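Local coordinates for phosphatidylethanolamine-binding protein, putative (PDB 2R77) that probably binds phosphatidylethanolamine and may regulate protein kinases, at residues D28-V34 / R146-I150; D92-P96 / K172-V177. One frame throughout, in Å; residues are numbered along the deposited sequence.

How the interactions relate
From the N terminus, residues 28-34 come first, a loop and the short helix 30-33 that meet residues 146-150 and so close a loop of 111 residues in interaction 1. Inside that loop lies 92-96, at the end of strand 84-95, whose partner 172-177 comes only after 146-150; interaction 2 thus closes a loop of 75 residues and crosses interaction 1 instead of nesting within it. Strands 84-95 and 148-155 are neighbours in one antiparallel sheet, so the contacts tie the short helix 30-33 and the later loop 172-177 to adjoining strands. They also touch directly, through an Arg-146 to Asp-94 salt bridge and a probable hydrogen bond from His-33 to the carbonyl of Pro-93.

Interaction 1: D28-V34 / R146-I150; sequences DRIIPHV and RISFI
Arg-146 reaches across to the backbone and imidazole of the 28-34 segment. Its NH1 gives a fairly straight hydrogen bond to Asp-28 O (2.9 Å, 161° at the hydrogen), which sits at the guanidinium edge, in its plane. A bend at chi3 (-75°) lets NH2 overhang one face of the His-33 ring, 3.2 Å above its plane and toward the rim, giving a stacked guanidinium-imidazole pair (centres 4.3 Å apart, planes at 15°). NH2 also makes a salt bridge with Asp-94, and His-33 NE2 is bonded to Pro-93 O, so the stack, fixed at its polar ends, pins the helix next to the Asp-Pro-Asp corner of strand 84-95. Along the aliphatic part of the arginine, Ile-30 CD1 packs on Arg-146 CD at 3.9 Å.

The far end is looser: Val-34 CG1 meets Ile-150 CD1 at 4.1 Å. Ser-148 OG bonds within its own segment, to Arg-146 O, and to Tyr-199 OH. On the solvent side, exposed Arg-29 lays only its CB against Arg-146 NH1 while its guanidinium leads away.

Helix 30-33 and the Val-34 after it pack over the start of strand 148-155 and strands 84-95 and 196-201 beside it.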
loop_
_atom_site.group_PDB
_atom_site.type_symbol
_atom_site.label_atom_id
_atom_site.label_comp_id
_atom_site.label_asym_id
_atom_site.label_seq_id
_atom_site.Cartn_x
_atom_site.Cartn_y
_atom_site.Cartn_z
ATOM N N ASP A 28 -0.680 -1.331 -15.941
ATOM C CA ASP A 28 -1.315 -2.356 -15.109
ATOM C C ASP A 28 -2.681 -1.911 -14.581
ATOM O O ASP A 28 -3.205 -2.527 -13.660
ATOM C CB ASP A 28 -0.420 -2.757 -13.932
ATOM C CG ASP A 28 0.774 -3.577 -14.355
ATOM O OD1 ASP A 28 0.677 -4.270 -15.398
ATOM O OD2 ASP A 28 1.789 -3.561 -13.626
ATOM N N ARG A 29 -3.226 -0.844 -15.164
ATOM C CA ARG A 29 -4.527 -0.247 -14.776
ATOM C C ARG A 29 -4.640 0.229 -13.310
ATOM O O ARG A 29 -5.743 0.354 -12.734
ATOM C CB ARG A 29 -5.685 -1.143 -15.194
ATOM C CG ARG A 29 -5.763 -1.284 -16.708
ATOM C CD ARG A 29 -6.913 -2.161 -17.117
ATOM N NE ARG A 29 -8.215 -1.599 -16.747
ATOM C CZ ARG A 29 -8.817 -0.586 -17.370
ATOM N NH1 ARG A 29 -10.005 -0.169 -16.955
ATOM N NH2 ARG A 29 -8.260 0.006 -18.411
ATOM N N ILE A 30 -3.475 0.517 -12.728
ATOM C CA ILE A 30 -3.417 1.199 -11.434
ATOM C C ILE A 30 -4.225 2.493 -11.482
ATOM O O ILE A 30 -4.934 2.814 -10.532
ATOM C CB ILE A 30 -1.988 1.474 -11.003
ATOM C CG1 ILE A 30 -1.148 0.170 -11.035
ATOM C CG2 ILE A 30 -1.990 2.172 -9.635
ATOM C CD1 ILE A 30 -1.808 -1.060 -10.321
ATOM N N ILE A 31 -4.102 3.226 -12.587
ATOM C CA ILE A 31 -5.149 4.176 -12.993
ATOM C C ILE A 31 -5.953 3.436 -14.057
ATOM O O ILE A 31 -5.357 3.016 -15.049
ATOM C CB ILE A 31 -4.564 5.455 -13.642
ATOM C CG1 ILE A 31 -3.648 6.196 -12.664
ATOM C CG2 ILE A 31 -5.693 6.375 -14.163
ATOM C CD1 ILE A 31 -2.701 7.164 -13.384
ATOM N N PRO A 32 -7.296 3.314 -13.882
ATOM C CA PRO A 32 -8.157 3.928 -12.862
ATOM C C PRO A 32 -8.535 3.054 -11.674
ATOM O O PRO A 32 -9.371 3.477 -10.888
ATOM C CB PRO A 32 -9.451 4.182 -13.630
ATOM C CG PRO A 32 -9.533 2.991 -14.569
ATOM C CD PRO A 32 -8.097 2.557 -14.872
ATOM N N HIS A 33 -7.976 1.846 -11.582
ATOM C CA HIS A 33 -8.445 0.896 -10.571
ATOM C C HIS A 33 -8.167 1.336 -9.142
ATOM O O HIS A 33 -9.037 1.207 -8.270
ATOM C CB HIS A 33 -7.895 -0.502 -10.779
ATOM C CG HIS A 33 -8.578 -1.528 -9.932
ATOM N ND1 HIS A 33 -9.909 -1.850 -10.086
ATOM C CD2 HIS A 33 -8.122 -2.280 -8.906
ATOM C CE1 HIS A 33 -10.246 -2.763 -9.185
ATOM N NE2 HIS A 33 -9.176 -3.044 -8.462
ATOM N N VAL A 34 -6.959 1.848 -8.913
ATOM C CA VAL A 34 -6.505 2.217 -7.583
ATOM C C VAL A 34 -6.560 3.737 -7.430
ATOM O O VAL A 34 -7.133 4.241 -6.458
ATOM C CB VAL A 34 -5.075 1.701 -7.313
ATOM C CG1 VAL A 34 -4.599 2.180 -5.948
ATOM C CG2 VAL A 34 -5.020 0.158 -7.418
ATOM N N ARG A 146 -2.868 -7.024 -7.590
ATOM C CA ARG A 146 -1.915 -5.920 -7.720
ATOM C C ARG A 146 -1.611 -5.374 -6.323
ATOM O O ARG A 146 -2.053 -4.270 -5.960
ATOM C CB ARG A 146 -2.485 -4.843 -8.651
ATOM C CG ARG A 146 -2.575 -5.353 -10.107
ATOM C CD ARG A 146 -3.489 -4.497 -10.951
ATOM N NE ARG A 146 -4.904 -4.733 -10.666
ATOM C CZ ARG A 146 -5.911 -4.202 -11.356
ATOM N NH1 ARG A 146 -5.672 -3.387 -12.398
ATOM N NH2 ARG A 146 -7.164 -4.477 -11.009
ATOM N N ILE A 147 -0.870 -6.172 -5.564
ATOM C CA ILE A 147 -0.530 -5.831 -4.172
ATOM C C ILE A 147 0.221 -4.492 -4.171
ATOM O O ILE A 147 1.264 -4.346 -4.808
ATOM C CB ILE A 147 0.306 -6.974 -3.490
ATOM C CG1 ILE A 147 -0.523 -8.279 -3.423
ATOM C CG2 ILE A 147 0.729 -6.571 -2.077
ATOM C CD1 ILE A 147 -1.906 -8.113 -2.792
ATOM N N SER A 148 -0.341 -3.531 -3.438
ATOM C CA SER A 148 0.005 -2.117 -3.561
ATOM C C SER A 148 0.575 -1.504 -2.290
ATOM O O SER A 148 0.082 -1.783 -1.200
ATOM C CB SER A 148 -1.252 -1.359 -3.983
ATOM O OG SER A 148 -1.555 -1.645 -5.344
ATOM N N PHE A 149 1.619 -0.671 -2.441
ATOM C CA PHE A 149 2.176 0.073 -1.318
ATOM C C PHE A 149 1.972 1.544 -1.637
ATOM O O PHE A 149 2.492 2.041 -2.645
ATOM C CB PHE A 149 3.671 -0.242 -1.137
ATOM C CG PHE A 149 3.934 -1.663 -0.677
ATOM C CD1 PHE A 149 4.074 -1.952 0.676
ATOM C CD2 PHE A 149 4.010 -2.702 -1.604
ATOM C CE1 PHE A 149 4.339 -3.251 1.104
ATOM C CE2 PHE A 149 4.250 -4.027 -1.169
ATOM C CZ PHE A 149 4.404 -4.289 0.186
ATOM N N ILE A 150 1.147 2.199 -0.836
ATOM C CA ILE A 150 0.755 3.584 -1.079
ATOM C C ILE A 150 1.285 4.421 0.070
ATOM O O ILE A 150 1.037 4.104 1.236
ATOM C CB ILE A 150 -0.769 3.725 -1.189
ATOM C CG1 ILE A 150 -1.317 2.809 -2.312
ATOM C CG2 ILE A 150 -1.178 5.190 -1.438
ATOM C CD1 ILE A 150 -2.828 2.668 -2.305
#

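Interaction 2: D92-P96 / K172-V177; sequences DPDYP and KYITRV
The D-P-D-x-P sequence characteristic of the phosphatidylethanolamine-binding protein family, here Asp-92 to Pro-96 where strand 84-95 turns a corner, meets the loop 172-177 through Asp-92, Tyr-95 and Pro-96. Asp-92 OD1 accepts from Asp-94 N (2.8 Å), making an Asx turn, while OD2 offers its anti lone pair to Lys-172 NZ in a 2.7 Å salt bridge. The lysine starts with CG anti to the backbone N (chi1 -168°) and is fully extended beyond, running alongside the Tyr-95 ring in the opposite direction, so that its CE lies near Tyr-95 CD1.

Tyr-95 turns its edge to the face of Tyr-173, a T-shaped pair with planes at 67° and centroids 4.9 Å apart; Tyr-95 CE1 stands 3.6 Å above the centre of the Tyr-173 ring. The Tyr-173 hydroxyl donates a 2.6 Å hydrogen bond to Pro-96 O, near its own ring plane, and Pro-96 CB touches the same ring. Val-177 CG2 meets Tyr-95 CE2 at 3.8 Å. One water accepts from Val-177 N and donates to Tyr-95 OH; a second accepts from Tyr-95 OH, donates to Thr-175 O and takes a weak bond from Tyr-173 N.

Lys-172 NZ is also bonded to His-108 NE2 and Pro-136 O, and Asp-92 OD2 to His-145 ND1. In relatives the equivalent aspartate and histidines line the anion-binding pocket. Here the ammonium, which would help neutralise Asp-92, sits in or next to that pocket and would probably influence what binds there.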
loop_
_atom_site.group_PDB
_atom_site.type_symbol
_atom_site.label_atom_id
_atom_site.label_comp_id
_atom_site.label_asym_id
_atom_site.label_seq_id
_atom_site.Cartn_x
_atom_site.Cartn_y
_atom_site.Cartn_z
ATOM N N ASP A 92 -4.528 -4.853 -0.970
ATOM C CA ASP A 92 -4.871 -5.690 -2.128
ATOM C C ASP A 92 -6.126 -5.089 -2.779
ATOM O O ASP A 92 -7.192 -5.164 -2.222
ATOM C CB ASP A 92 -5.168 -7.124 -1.653
ATOM C CG ASP A 92 -5.526 -8.048 -2.802
ATOM O OD1 ASP A 92 -5.592 -7.579 -3.975
ATOM O OD2 ASP A 92 -5.745 -9.241 -2.515
ATOM N N PRO A 93 -5.985 -4.472 -3.957
ATOM C CA PRO A 93 -7.164 -3.828 -4.576
ATOM C C PRO A 93 -7.981 -4.833 -5.410
ATOM O O PRO A 93 -8.943 -4.428 -6.101
ATOM C CB PRO A 93 -6.528 -2.781 -5.491
ATOM C CG PRO A 93 -5.310 -3.493 -5.981
ATOM C CD PRO A 93 -4.782 -4.300 -4.789
ATOM N N ASP A 94 -7.603 -6.116 -5.334
ATOM C CA ASP A 94 -8.199 -7.163 -6.185
ATOM C C ASP A 94 -8.879 -8.243 -5.358
ATOM O O ASP A 94 -8.742 -9.459 -5.601
ATOM C CB ASP A 94 -7.149 -7.712 -7.152
ATOM C CG ASP A 94 -6.740 -6.686 -8.196
ATOM O OD1 ASP A 94 -7.655 -6.092 -8.834
ATOM O OD2 ASP A 94 -5.523 -6.477 -8.409
ATOM N N TYR A 95 -9.654 -7.774 -4.385
ATOM C CA TYR A 95 -10.305 -8.691 -3.447
ATOM C C TYR A 95 -11.816 -8.718 -3.708
ATOM O O TYR A 95 -12.465 -7.677 -3.653
ATOM C CB TYR A 95 -10.027 -8.258 -2.015
ATOM C CG TYR A 95 -10.805 -9.066 -1.027
ATOM C CD1 TYR A 95 -10.422 -10.368 -0.722
ATOM C CD2 TYR A 95 -11.938 -8.543 -0.421
ATOM C CE1 TYR A 95 -11.150 -11.147 0.199
ATOM C CE2 TYR A 95 -12.689 -9.302 0.479
ATOM C CZ TYR A 95 -12.274 -10.615 0.791
ATOM O OH TYR A 95 -12.993 -11.399 1.694
ATOM N N PRO A 96 -12.394 -9.920 -3.922
ATOM C CA PRO A 96 -11.789 -11.252 -3.854
ATOM C C PRO A 96 -10.956 -11.691 -5.066
ATOM O O PRO A 96 -10.110 -12.608 -4.938
ATOM C CB PRO A 96 -13.004 -12.180 -3.739
ATOM C CG PRO A 96 -14.083 -11.488 -4.462
ATOM C CD PRO A 96 -13.835 -9.989 -4.239
ATOM N N LYS A 172 -9.284 -12.856 6.006
ATOM C CA LYS A 172 -9.492 -12.609 4.587
ATOM C C LYS A 172 -10.029 -13.873 3.909
ATOM O O LYS A 172 -9.440 -14.956 4.061
ATOM C CB LYS A 172 -8.164 -12.156 3.953
ATOM C CG LYS A 172 -8.286 -11.571 2.530
ATOM C CD LYS A 172 -6.950 -11.088 2.023
ATOM C CE LYS A 172 -7.065 -10.574 0.595
ATOM N NZ LYS A 172 -5.749 -10.095 0.063
ATOM N N TYR A 173 -11.119 -13.701 3.146
ATOM C CA TYR A 173 -11.848 -14.790 2.450
ATOM C C TYR A 173 -12.711 -15.682 3.343
ATOM O O TYR A 173 -13.765 -16.160 2.903
ATOM C CB TYR A 173 -10.920 -15.685 1.612
ATOM C CG TYR A 173 -10.323 -15.015 0.380
ATOM C CD1 TYR A 173 -11.080 -14.832 -0.798
ATOM C CD2 TYR A 173 -9.013 -14.544 0.397
ATOM C CE1 TYR A 173 -10.514 -14.217 -1.924
ATOM C CE2 TYR A 173 -8.446 -13.954 -0.716
ATOM C CZ TYR A 173 -9.197 -13.780 -1.866
ATOM O OH TYR A 173 -8.598 -13.178 -2.947
ATOM N N ILE A 174 -12.268 -15.917 4.574
ATOM C CA ILE A 174 -12.986 -16.847 5.463
ATOM C C ILE A 174 -14.290 -16.249 5.964
ATOM O O ILE A 174 -15.335 -16.924 5.980
ATOM C CB ILE A 174 -12.084 -17.343 6.607
ATOM C CG1 ILE A 174 -10.903 -18.114 6.017
ATOM C CG2 ILE A 174 -12.879 -18.250 7.566
ATOM C CD1 ILE A 174 -11.311 -19.326 5.139
ATOM N N THR A 175 -14.209 -14.978 6.340
ATOM C CA THR A 175 -15.344 -14.201 6.821
ATOM C C THR A 175 -15.730 -13.152 5.783
ATOM O O THR A 175 -14.863 -12.552 5.140
ATOM C CB THR A 175 -15.015 -13.517 8.158
ATOM O OG1 THR A 175 -14.828 -14.516 9.176
ATOM C CG2 THR A 175 -16.150 -12.590 8.596
ATOM N N ARG A 176 -17.037 -12.945 5.626
ATOM C CA ARG A 176 -17.562 -11.958 4.700
ATOM C C ARG A 176 -17.197 -10.544 5.168
ATOM O O ARG A 176 -17.461 -10.179 6.311
ATOM C CB ARG A 176 -19.086 -12.126 4.548
ATOM N N VAL A 177 -16.545 -9.767 4.303
ATOM C CA VAL A 177 -16.224 -8.374 4.630
ATOM C C VAL A 177 -17.490 -7.520 4.496
ATOM O O VAL A 177 -18.212 -7.631 3.506
ATOM C CB VAL A 177 -15.080 -7.823 3.747
ATOM C CG1 VAL A 177 -14.888 -6.316 3.956
ATOM C CG2 VAL A 177 -13.796 -8.574 4.041
HETATM O O HOH W 1 -15.637 -10.984 1.865
HETATM O O HOH W 2 -12.626 -11.658 4.371
#